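PDB 2Q07: uncharacterized protein AF0587 from Archaeoglobus fulgidus DSM 4304, which is of unknown function but belongs to the archaeosine synthase type 1 family and, through its PUA domain, probably binds RNA during tRNA modification. Local coordinates for residues S67-L78 with L168-Q180. Numbering follows the deposited sequence.
Sequences SPLVVPREFELL and LYRRILEHMLSYQ
R171 O, beside E74, accepts two N-H groups of H175. The backbone N gives the usual helix bond, and H175 ND1 reaches R171 O at 2.8 Å from the opposite face of the carbonyl plane. Helix 168-180 of the pre-PUA region packs here on the 3-10 turn 73-75, which follows edge strand 70-72 of the mixed sheet in the UDG-like DUF5591 domain. Side-chain packing joins the two, with no hydrogen bond across. NE2 of H175 bonds to K26 N, so both ring nitrogens are engaged and the imidazole is held in rotation. E74 CG stands over one face of the H175 ring, 3.7 Å from its centroid. The imidazole edge meets the face of F75 in an offset edge-to-face pair, planes at 76°. An alanine at H175 would probably leave the E74 methylenes without the ring they cover, the F75 face without its edge-on neighbour, and K26 N without its acceptor. R73 crosses L168 at nearly a right angle, R73 CD lying 3.7 Å from L168 CD2. Its guanidinium makes a side-on salt bridge to E76 OE2 through NE and NH2; NH2 also bonds to H49 ND1, and NH1 pairs with E62. L77 CB rests 3.9 Å from SE of selenomethionine M176. With CG anti to its carbonyl carbon (chi1 -66°), L78 lays CD1 over one Y179 face, 3.6 Å from the ring centroid.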
loop_
_atom_site.group_PDB
_atom_site.type_symbol
_atom_site.label_atom_id
_atom_site.label_comp_id
_atom_site.label_asym_id
_atom_site.label_seq_id
_atom_site.Cartn_x
_atom_site.Cartn_y
_atom_site.Cartn_z
ATOM N N SER A 67 12.020 -5.282 -9.201
ATOM C CA SER A 67 13.290 -4.573 -9.085
ATOM C C SER A 67 13.116 -3.108 -9.477
ATOM O O SER A 67 12.643 -2.800 -10.570
ATOM C CB SER A 67 14.353 -5.218 -9.974
ATOM O OG SER A 67 15.595 -4.543 -9.832
ATOM N N PRO A 68 13.517 -2.184 -8.590
ATOM C CA PRO A 68 14.117 -2.440 -7.277
ATOM C C PRO A 68 13.096 -2.729 -6.182
ATOM O O PRO A 68 13.465 -3.061 -5.056
ATOM C CB PRO A 68 14.870 -1.141 -6.971
ATOM C CG PRO A 68 14.658 -0.246 -8.198
ATOM C CD PRO A 68 13.404 -0.741 -8.826
ATOM N N LEU A 69 11.817 -2.618 -6.515
ATOM C CA LEU A 69 10.774 -2.806 -5.523
ATOM C C LEU A 69 10.301 -4.208 -5.169
ATOM O O LEU A 69 10.078 -5.060 -6.027
ATOM C CB LEU A 69 9.547 -1.962 -5.892
ATOM C CG LEU A 69 9.687 -0.440 -5.795
ATOM C CD1 LEU A 69 8.388 0.207 -6.237
ATOM C CD2 LEU A 69 10.023 -0.028 -4.360
ATOM N N VAL A 70 10.167 -4.414 -3.868
ATOM C CA VAL A 70 9.648 -5.633 -3.284
ATOM C C VAL A 70 8.304 -5.100 -2.802
ATOM O O VAL A 70 8.269 -4.120 -2.056
ATOM C CB VAL A 70 10.470 -6.068 -2.074
ATOM C CG1 VAL A 70 9.769 -7.225 -1.383
ATOM C CG2 VAL A 70 11.886 -6.453 -2.512
ATOM N N VAL A 71 7.208 -5.735 -3.204
ATOM C CA VAL A 71 5.889 -5.221 -2.856
ATOM C C VAL A 71 4.846 -6.143 -2.230
ATOM O O VAL A 71 4.354 -7.056 -2.879
ATOM C CB VAL A 71 5.214 -4.607 -4.111
ATOM C CG1 VAL A 71 3.893 -3.950 -3.732
ATOM C CG2 VAL A 71 6.152 -3.602 -4.765
ATOM N N PRO A 72 4.508 -5.918 -0.953
ATOM C CA PRO A 72 3.491 -6.771 -0.349
ATOM C C PRO A 72 2.217 -6.440 -1.135
ATOM O O PRO A 72 1.978 -5.278 -1.485
ATOM C CB PRO A 72 3.428 -6.263 1.093
ATOM C CG PRO A 72 4.862 -5.865 1.355
ATOM C CD PRO A 72 5.230 -5.144 0.078
ATOM N N ARG A 73 1.415 -7.447 -1.422
ATOM C CA ARG A 73 0.188 -7.235 -2.177
ATOM C C ARG A 73 -0.666 -6.071 -1.654
ATOM O O ARG A 73 -1.341 -5.391 -2.427
ATOM C CB ARG A 73 -0.637 -8.518 -2.182
ATOM C CG ARG A 73 -2.033 -8.365 -2.776
ATOM C CD ARG A 73 -2.251 -9.357 -3.896
ATOM N NE ARG A 73 -1.628 -8.910 -5.131
ATOM C CZ ARG A 73 -1.195 -9.714 -6.097
ATOM N NH1 ARG A 73 -1.302 -11.033 -5.986
ATOM N NH2 ARG A 73 -0.667 -9.183 -7.187
ATOM N N GLU A 74 -0.611 -5.835 -0.346
ATOM C CA GLU A 74 -1.399 -4.771 0.287
ATOM C C GLU A 74 -1.019 -3.352 -0.116
ATOM O O GLU A 74 -1.795 -2.421 0.090
ATOM C CB GLU A 74 -1.312 -4.886 1.809
ATOM C CG GLU A 74 -1.952 -6.146 2.394
ATOM C CD GLU A 74 -1.108 -7.401 2.222
ATOM O OE1 GLU A 74 0.018 -7.330 1.686
ATOM O OE2 GLU A 74 -1.579 -8.471 2.641
ATOM N N PHE A 75 0.171 -3.180 -0.679
ATOM C CA PHE A 75 0.618 -1.857 -1.086
ATOM C C PHE A 75 0.703 -1.727 -2.604
ATOM O O PHE A 75 1.199 -0.725 -3.107
ATOM C CB PHE A 75 1.999 -1.555 -0.484
ATOM C CG PHE A 75 2.065 -1.685 1.021
ATOM C CD1 PHE A 75 2.765 -2.735 1.611
ATOM C CD2 PHE A 75 1.442 -0.746 1.847
ATOM C CE1 PHE A 75 2.848 -2.852 2.998
ATOM C CE2 PHE A 75 1.518 -0.850 3.240
ATOM C CZ PHE A 75 2.226 -1.907 3.818
ATOM N N GLU A 76 0.209 -2.719 -3.337
ATOM C CA GLU A 76 0.331 -2.679 -4.793
ATOM C C GLU A 76 -0.456 -1.578 -5.514
ATOM O O GLU A 76 -0.359 -1.448 -6.725
ATOM C CB GLU A 76 0.003 -4.055 -5.392
ATOM C CG GLU A 76 -1.426 -4.261 -5.818
ATOM C CD GLU A 76 -1.593 -5.508 -6.684
ATOM O OE1 GLU A 76 -2.603 -5.581 -7.411
ATOM O OE2 GLU A 76 -0.726 -6.415 -6.636
ATOM N N LEU A 77 -1.209 -0.772 -4.772
ATOM C CA LEU A 77 -1.989 0.312 -5.375
ATOM C C LEU A 77 -1.385 1.692 -5.100
ATOM O O LEU A 77 -1.821 2.694 -5.663
ATOM C CB LEU A 77 -3.438 0.260 -4.873
ATOM C CG LEU A 77 -4.472 -0.345 -5.839
ATOM C CD1 LEU A 77 -3.860 -1.465 -6.666
ATOM C CD2 LEU A 77 -5.673 -0.842 -5.048
ATOM N N LEU A 78 -0.374 1.733 -4.241
ATOM C CA LEU A 78 0.289 2.983 -3.888
ATOM C C LEU A 78 1.330 3.376 -4.938
ATOM O O LEU A 78 1.743 2.543 -5.747
ATOM C CB LEU A 78 0.959 2.850 -2.517
ATOM C CG LEU A 78 0.006 2.672 -1.326
ATOM C CD1 LEU A 78 0.777 2.236 -0.098
ATOM C CD2 LEU A 78 -0.726 3.979 -1.056
ATOM N N LEU A 168 -9.217 -9.882 0.782
ATOM C CA LEU A 168 -8.000 -9.166 0.413
ATOM C C LEU A 168 -8.214 -7.669 0.166
ATOM O O LEU A 168 -7.355 -6.857 0.503
ATOM C CB LEU A 168 -7.402 -9.795 -0.842
ATOM C CG LEU A 168 -6.115 -9.168 -1.390
ATOM C CD1 LEU A 168 -4.979 -9.323 -0.393
ATOM C CD2 LEU A 168 -5.760 -9.841 -2.695
ATOM N N TYR A 169 -9.353 -7.319 -0.426
ATOM C CA TYR A 169 -9.665 -5.927 -0.747
ATOM C C TYR A 169 -9.709 -5.031 0.480
ATOM O O TYR A 169 -9.272 -3.880 0.429
ATOM C CB TYR A 169 -10.996 -5.830 -1.505
ATOM C CG TYR A 169 -10.958 -6.368 -2.926
ATOM C CD1 TYR A 169 -12.125 -6.449 -3.685
ATOM C CD2 TYR A 169 -9.764 -6.789 -3.511
ATOM C CE1 TYR A 169 -12.109 -6.937 -4.989
ATOM C CE2 TYR A 169 -9.733 -7.281 -4.816
ATOM C CZ TYR A 169 -10.913 -7.352 -5.549
ATOM O OH TYR A 169 -10.909 -7.847 -6.834
ATOM N N ARG A 170 -10.247 -5.551 1.576
ATOM C CA ARG A 170 -10.315 -4.789 2.817
ATOM C C ARG A 170 -8.918 -4.575 3.416
ATOM O O ARG A 170 -8.614 -3.496 3.937
ATOM C CB ARG A 170 -11.226 -5.508 3.819
ATOM C CG ARG A 170 -11.103 -5.024 5.265
ATOM C CD ARG A 170 -12.284 -5.518 6.083
ATOM N NE ARG A 170 -13.526 -4.961 5.551
ATOM C CZ ARG A 170 -14.735 -5.451 5.790
ATOM N NH1 ARG A 170 -14.879 -6.520 6.561
ATOM N NH2 ARG A 170 -15.801 -4.880 5.240
ATOM N N ARG A 171 -8.063 -5.592 3.330
ATOM C CA ARG A 171 -6.703 -5.482 3.859
ATOM C C ARG A 171 -5.924 -4.412 3.090
ATOM O O ARG A 171 -5.149 -3.645 3.670
ATOM C CB ARG A 171 -5.961 -6.822 3.745
ATOM C CG ARG A 171 -5.840 -7.593 5.051
ATOM C CD ARG A 171 -7.068 -8.423 5.320
ATOM N NE ARG A 171 -6.997 -9.098 6.612
ATOM C CZ ARG A 171 -7.714 -10.171 6.933
ATOM N NH1 ARG A 171 -8.552 -10.698 6.050
ATOM N NH2 ARG A 171 -7.605 -10.713 8.140
ATOM N N ILE A 172 -6.137 -4.371 1.780
ATOM C CA ILE A 172 -5.472 -3.401 0.907
ATOM C C ILE A 172 -5.853 -1.972 1.295
ATOM O O ILE A 172 -4.990 -1.116 1.443
ATOM C CB ILE A 172 -5.865 -3.626 -0.576
ATOM C CG1 ILE A 172 -5.189 -4.889 -1.114
ATOM C CG2 ILE A 172 -5.476 -2.444 -1.411
ATOM C CD1 ILE A 172 -5.590 -5.239 -2.543
ATOM N N LEU A 173 -7.151 -1.728 1.440
ATOM C CA LEU A 173 -7.645 -0.412 1.797
ATOM C C LEU A 173 -7.178 -0.039 3.198
ATOM O O LEU A 173 -6.770 1.100 3.435
ATOM C CB LEU A 173 -9.179 -0.376 1.706
ATOM C CG LEU A 173 -9.807 -0.406 0.305
ATOM C CD1 LEU A 173 -11.330 -0.473 0.433
ATOM C CD2 LEU A 173 -9.401 0.838 -0.486
ATOM N N GLU A 174 -7.221 -0.995 4.125
ATOM C CA GLU A 174 -6.776 -0.729 5.489
ATOM C C GLU A 174 -5.291 -0.373 5.500
ATOM O O GLU A 174 -4.871 0.518 6.237
ATOM C CB GLU A 174 -7.008 -1.940 6.402
ATOM C CG GLU A 174 -8.466 -2.352 6.508
ATOM C CD GLU A 174 -8.681 -3.545 7.421
ATOM O OE1 GLU A 174 -7.865 -4.495 7.378
ATOM O OE2 GLU A 174 -9.677 -3.536 8.177
ATOM N N HIS A 175 -4.500 -1.071 4.685
ATOM C CA HIS A 175 -3.064 -0.813 4.623
ATOM C C HIS A 175 -2.736 0.532 4.000
ATOM O O HIS A 175 -1.733 1.139 4.345
ATOM C CB HIS A 175 -2.322 -1.920 3.857
ATOM C CG HIS A 175 -1.939 -3.091 4.708
ATOM N ND1 HIS A 175 -2.865 -3.966 5.230
ATOM C CD2 HIS A 175 -0.732 -3.506 5.163
ATOM C CE1 HIS A 175 -2.248 -4.866 5.977
ATOM N NE2 HIS A 175 -0.952 -4.607 5.954
HETATM N N MSE A 176 -3.567 0.999 3.075
HETATM C CA MSE A 176 -3.304 2.291 2.446
HETATM C C MSE A 176 -3.583 3.428 3.427
HETATM O O MSE A 176 -2.872 4.430 3.441
HETATM C CB MSE A 176 -4.145 2.446 1.185
HETATM C CG MSE A 176 -3.827 1.382 0.153
HETATM SE SE MSE A 176 -4.739 1.650 -1.501
HETATM C CE MSE A 176 -6.317 0.608 -1.197
ATOM N N LEU A 177 -4.620 3.259 4.239
ATOM C CA LEU A 177 -4.981 4.244 5.255
ATOM C C LEU A 177 -3.842 4.329 6.276
ATOM O O LEU A 177 -3.416 5.415 6.687
ATOM C CB LEU A 177 -6.274 3.809 5.949
ATOM C CG LEU A 177 -7.577 4.172 5.242
ATOM C CD1 LEU A 177 -8.768 3.640 6.043
ATOM C CD2 LEU A 177 -7.658 5.701 5.113
ATOM N N SER A 178 -3.352 3.161 6.676
ATOM C CA SER A 178 -2.255 3.051 7.629
ATOM C C SER A 178 -1.022 3.744 7.052
ATOM O O SER A 178 -0.409 4.591 7.694
ATOM C CB SER A 178 -1.966 1.572 7.896
ATOM O OG SER A 178 -1.002 1.400 8.916
ATOM N N TYR A 179 -0.680 3.379 5.819
ATOM C CA TYR A 179 0.461 3.954 5.120
ATOM C C TYR A 179 0.404 5.495 5.108
ATOM O O TYR A 179 1.307 6.178 5.598
ATOM C CB TYR A 179 0.483 3.428 3.676
ATOM C CG TYR A 179 1.701 3.827 2.875
ATOM C CD1 TYR A 179 2.813 2.988 2.798
ATOM C CD2 TYR A 179 1.755 5.055 2.212
ATOM C CE1 TYR A 179 3.945 3.356 2.089
ATOM C CE2 TYR A 179 2.888 5.438 1.496
ATOM C CZ TYR A 179 3.980 4.582 1.443
ATOM O OH TYR A 179 5.112 4.951 0.767
ATOM N N GLN A 180 -0.676 6.027 4.552
ATOM C CA GLN A 180 -0.863 7.473 4.418
ATOM C C GLN A 180 -1.164 8.281 5.671
ATOM O O GLN A 180 -0.678 9.402 5.806
ATOM C CB GLN A 180 -1.964 7.748 3.400
ATOM C CG GLN A 180 -1.679 7.198 2.023
ATOM C CD GLN A 180 -2.881 7.289 1.113
ATOM O OE1 GLN A 180 -3.463 8.357 0.946
ATOM N NE2 GLN A 180 -3.253 6.168 0.509
#